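Local coordinates for protein enoyl-CoA hydratase (Bacillus halodurans, PDB 3LKE) that probably acts on acyl-CoA thioesters as a member of the crotonase family, in the manner of an enoyl-CoA hydratase, at residues 8-16 and 43-53. Sequence-based numbering, arbitrary orientation.
Sequences TEIQNDALY and GNNETSIHSII
The carbonyl oxygen of D13 is engaged twice by H50 just before the two strands begin to pair: once by a hydrogen bond and once by a ring face. H50 N donates to D13 O over 2.9 Å, nearly straight at 161°, while the imidazole of the same residue folds back and lays one face on this oxygen, which sits 3.3 Å above the ring plane over its centre. With chi1 at 47°, CG of H50 is wedged between its own backbone N and carbonyl carbon, which turns the ring under the D13 carbonyl. In the ring plane, ND1 of H50 shares a hydrogen bond of 2.8 Å with S51 OG, which helps hold the imidazole in this rotation. Beyond this point L15 illustrates the rule of parallel pairing, one residue bonding to both neighbours of its partner, here I52: L15 N donates to S51 O, and I53 N to L15 O at 2.7 Å and 172°.

The two sides of the sheet pack differently. L15 leans its CD1 on G43, near the C-terminal end of helix 30-45, 3.7 Å from G43 CA, and its CB meets I49 CD1; the I49 and I10 side chains cross at about a right angle, their CG2 atoms 4.0 Å apart. On the side of A14 and S51, Y16 and I53 run alongside each other, CD2 of the Y16 ring 3.7 Å from I53 CB, with L201 of helix 190-205 also against the tyrosine. Parallel strands 14-19 and 51-56, joined through helix 30-45, make the chain's first beta-alpha-beta crossover, as in the crotonase fold.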
loop_
_atom_site.group_PDB
_atom_site.type_symbol
_atom_site.label_atom_id
_atom_site.label_comp_id
_atom_site.label_asym_id
_atom_site.label_seq_id
_atom_site.Cartn_x
_atom_site.Cartn_y
_atom_site.Cartn_z
ATOM N N THR A 8 4.755 -22.865 -26.745
ATOM C CA THR A 8 4.266 -23.395 -25.476
ATOM C C THR A 8 4.748 -24.825 -25.251
ATOM O O THR A 8 4.907 -25.603 -26.200
ATOM C CB THR A 8 2.725 -23.338 -25.380
ATOM O OG1 THR A 8 2.142 -24.012 -26.501
ATOM C CG2 THR A 8 2.245 -21.895 -25.372
ATOM N N GLU A 9 4.994 -25.160 -23.990
ATOM C CA GLU A 9 5.479 -26.482 -23.621
ATOM C C GLU A 9 5.097 -26.774 -22.182
ATOM O O GLU A 9 5.330 -25.954 -21.308
ATOM C CB GLU A 9 7.002 -26.551 -23.761
ATOM C CG GLU A 9 7.601 -27.890 -23.387
ATOM C CD GLU A 9 9.113 -27.921 -23.537
ATOM O OE1 GLU A 9 9.669 -27.012 -24.192
ATOM O OE2 GLU A 9 9.746 -28.859 -23.000
ATOM N N ILE A 10 4.529 -27.949 -21.933
ATOM C CA ILE A 10 4.274 -28.372 -20.559
ATOM C C ILE A 10 5.319 -29.373 -20.078
ATOM O O ILE A 10 5.564 -30.392 -20.722
ATOM C CB ILE A 10 2.877 -28.978 -20.396
ATOM C CG1 ILE A 10 1.811 -27.923 -20.702
ATOM C CG2 ILE A 10 2.711 -29.548 -18.990
ATOM C CD1 ILE A 10 0.404 -28.463 -20.718
ATOM N N GLN A 11 5.940 -29.069 -18.947
ATOM C CA GLN A 11 6.938 -29.952 -18.370
ATOM C C GLN A 11 6.706 -30.099 -16.878
ATOM O O GLN A 11 6.827 -29.133 -16.118
ATOM C CB GLN A 11 8.345 -29.421 -18.643
ATOM C CG GLN A 11 9.439 -30.069 -17.809
ATOM C CD GLN A 11 10.834 -29.733 -18.319
ATOM O OE1 GLN A 11 11.076 -29.712 -19.530
ATOM N NE2 GLN A 11 11.762 -29.477 -17.396
ATOM N N ASN A 12 6.352 -31.312 -16.469
ATOM C CA ASN A 12 6.166 -31.619 -15.062
ATOM C C ASN A 12 5.110 -30.717 -14.420
ATOM O O ASN A 12 5.321 -30.163 -13.340
ATOM C CB ASN A 12 7.496 -31.508 -14.319
ATOM C CG ASN A 12 7.448 -32.134 -12.946
ATOM O OD1 ASN A 12 6.393 -32.586 -12.495
ATOM N ND2 ASN A 12 8.592 -32.173 -12.270
ATOM N N ASP A 13 3.983 -30.580 -15.110
ATOM C CA ASP A 13 2.836 -29.837 -14.605
ATOM C C ASP A 13 3.104 -28.335 -14.499
ATOM O O ASP A 13 2.502 -27.651 -13.674
ATOM C CB ASP A 13 2.372 -30.412 -13.264
ATOM C CG ASP A 13 1.835 -31.833 -13.393
ATOM O OD1 ASP A 13 1.420 -32.214 -14.505
ATOM O OD2 ASP A 13 1.823 -32.566 -12.386
ATOM N N ALA A 14 4.007 -27.834 -15.338
ATOM C CA ALA A 14 4.209 -26.392 -15.493
ATOM C C ALA A 14 4.184 -26.009 -16.973
ATOM O O ALA A 14 4.826 -26.658 -17.790
ATOM C CB ALA A 14 5.529 -25.957 -14.847
ATOM N N LEU A 15 3.438 -24.962 -17.312
ATOM C CA LEU A 15 3.378 -24.463 -18.681
ATOM C C LEU A 15 4.422 -23.378 -18.907
ATOM O O LEU A 15 4.456 -22.371 -18.185
ATOM C CB LEU A 15 1.985 -23.902 -18.989
ATOM C CG LEU A 15 1.483 -23.703 -20.427
ATOM C CD1 LEU A 15 0.985 -22.279 -20.680
ATOM C CD2 LEU A 15 2.497 -24.122 -21.499
ATOM N N TYR A 16 5.265 -23.588 -19.914
ATOM C CA TYR A 16 6.284 -22.620 -20.298
ATOM C C TYR A 16 5.846 -21.873 -21.544
ATOM O O TYR A 16 5.599 -22.483 -22.592
ATOM C CB TYR A 16 7.626 -23.320 -20.547
ATOM C CG TYR A 16 8.237 -23.901 -19.287
ATOM C CD1 TYR A 16 7.834 -25.144 -18.808
ATOM C CD2 TYR A 16 9.191 -23.196 -18.567
ATOM C CE1 TYR A 16 8.376 -25.679 -17.655
ATOM C CE2 TYR A 16 9.749 -23.726 -17.414
ATOM C CZ TYR A 16 9.335 -24.976 -16.968
ATOM O OH TYR A 16 9.870 -25.499 -15.816
ATOM N N GLY A 43 -3.185 -22.056 -20.849
ATOM C CA GLY A 43 -2.575 -22.410 -19.582
ATOM C C GLY A 43 -3.542 -22.271 -18.419
ATOM O O GLY A 43 -3.554 -23.112 -17.521
ATOM N N ASN A 44 -4.338 -21.201 -18.432
ATOM C CA ASN A 44 -5.340 -20.961 -17.392
ATOM C C ASN A 44 -6.436 -22.017 -17.384
ATOM O O ASN A 44 -7.036 -22.291 -16.351
ATOM C CB ASN A 44 -5.968 -19.567 -17.549
ATOM C CG ASN A 44 -5.024 -18.461 -17.134
ATOM O OD1 ASN A 44 -4.046 -18.709 -16.437
ATOM N ND2 ASN A 44 -5.314 -17.233 -17.557
ATOM N N ASN A 45 -6.694 -22.608 -18.544
ATOM C CA ASN A 45 -7.752 -23.604 -18.667
ATOM C C ASN A 45 -7.267 -25.039 -18.464
ATOM O O ASN A 45 -8.075 -25.965 -18.425
ATOM C CB ASN A 45 -8.458 -23.478 -20.021
ATOM C CG ASN A 45 -9.346 -22.248 -20.105
ATOM O OD1 ASN A 45 -10.016 -21.882 -19.138
ATOM N ND2 ASN A 45 -9.365 -21.612 -21.274
ATOM N N GLU A 46 -5.954 -25.219 -18.334
ATOM C CA GLU A 46 -5.376 -26.549 -18.146
ATOM C C GLU A 46 -5.382 -26.953 -16.678
ATOM O O GLU A 46 -4.654 -26.384 -15.863
ATOM C CB GLU A 46 -3.953 -26.606 -18.700
ATOM C CG GLU A 46 -3.182 -27.867 -18.308
ATOM C CD GLU A 46 -3.822 -29.139 -18.839
ATOM O OE1 GLU A 46 -4.230 -29.153 -20.019
ATOM O OE2 GLU A 46 -3.910 -30.126 -18.075
ATOM N N THR A 47 -6.188 -27.956 -16.345
ATOM C CA THR A 47 -6.420 -28.303 -14.946
ATOM C C THR A 47 -5.258 -28.991 -14.231
ATOM O O THR A 47 -5.189 -28.955 -13.003
ATOM C CB THR A 47 -7.690 -29.157 -14.781
ATOM O OG1 THR A 47 -7.658 -30.240 -15.718
ATOM C CG2 THR A 47 -8.927 -28.311 -15.034
ATOM N N SER A 48 -4.341 -29.604 -14.977
ATOM C CA SER A 48 -3.254 -30.356 -14.342
ATOM C C SER A 48 -2.073 -29.504 -13.859
ATOM O O SER A 48 -1.427 -29.841 -12.862
ATOM C CB SER A 48 -2.757 -31.499 -15.242
ATOM O OG SER A 48 -2.084 -31.018 -16.397
ATOM N N ILE A 49 -1.793 -28.403 -14.548
ATOM C CA ILE A 49 -0.615 -27.611 -14.215
ATOM C C ILE A 49 -0.850 -26.749 -12.983
ATOM O O ILE A 49 -1.986 -26.395 -12.678
ATOM C CB ILE A 49 -0.169 -26.722 -15.382
ATOM C CG1 ILE A 49 -1.226 -25.653 -15.680
ATOM C CG2 ILE A 49 0.133 -27.578 -16.610
ATOM C CD1 ILE A 49 -0.858 -24.740 -16.829
ATOM N N HIS A 50 0.232 -26.433 -12.282
ATOM C CA HIS A 50 0.168 -25.578 -11.100
ATOM C C HIS A 50 0.809 -24.213 -11.347
ATOM O O HIS A 50 0.606 -23.270 -10.572
ATOM C CB HIS A 50 0.841 -26.259 -9.909
ATOM C CG HIS A 50 2.176 -26.861 -10.230
ATOM N ND1 HIS A 50 3.293 -26.100 -10.505
ATOM C CD2 HIS A 50 2.572 -28.155 -10.317
ATOM C CE1 HIS A 50 4.319 -26.898 -10.744
ATOM N NE2 HIS A 50 3.908 -28.150 -10.639
ATOM N N SER A 51 1.574 -24.105 -12.429
ATOM C CA SER A 51 2.342 -22.897 -12.695
ATOM C C SER A 51 2.381 -22.557 -14.181
ATOM O O SER A 51 2.198 -23.419 -15.048
ATOM C CB SER A 51 3.777 -23.056 -12.189
ATOM O OG SER A 51 3.816 -23.383 -10.817
ATOM N N ILE A 52 2.619 -21.279 -14.454
ATOM C CA ILE A 52 2.847 -20.784 -15.798
ATOM C C ILE A 52 4.093 -19.916 -15.752
ATOM O O ILE A 52 4.172 -18.975 -14.963
ATOM C CB ILE A 52 1.661 -19.953 -16.304
ATOM C CG1 ILE A 52 0.420 -20.833 -16.452
ATOM C CG2 ILE A 52 1.995 -19.313 -17.639
ATOM C CD1 ILE A 52 -0.822 -20.076 -16.790
ATOM N N ILE A 53 5.071 -20.247 -16.590
ATOM C CA ILE A 53 6.339 -19.534 -16.644
ATOM C C ILE A 53 6.439 -18.768 -17.960
ATOM O O ILE A 53 6.289 -19.361 -19.026
ATOM C CB ILE A 53 7.528 -20.533 -16.593
ATOM C CG1 ILE A 53 7.470 -21.370 -15.315
ATOM C CG2 ILE A 53 8.859 -19.789 -16.684
ATOM C CD1 ILE A 53 7.650 -20.553 -14.051
#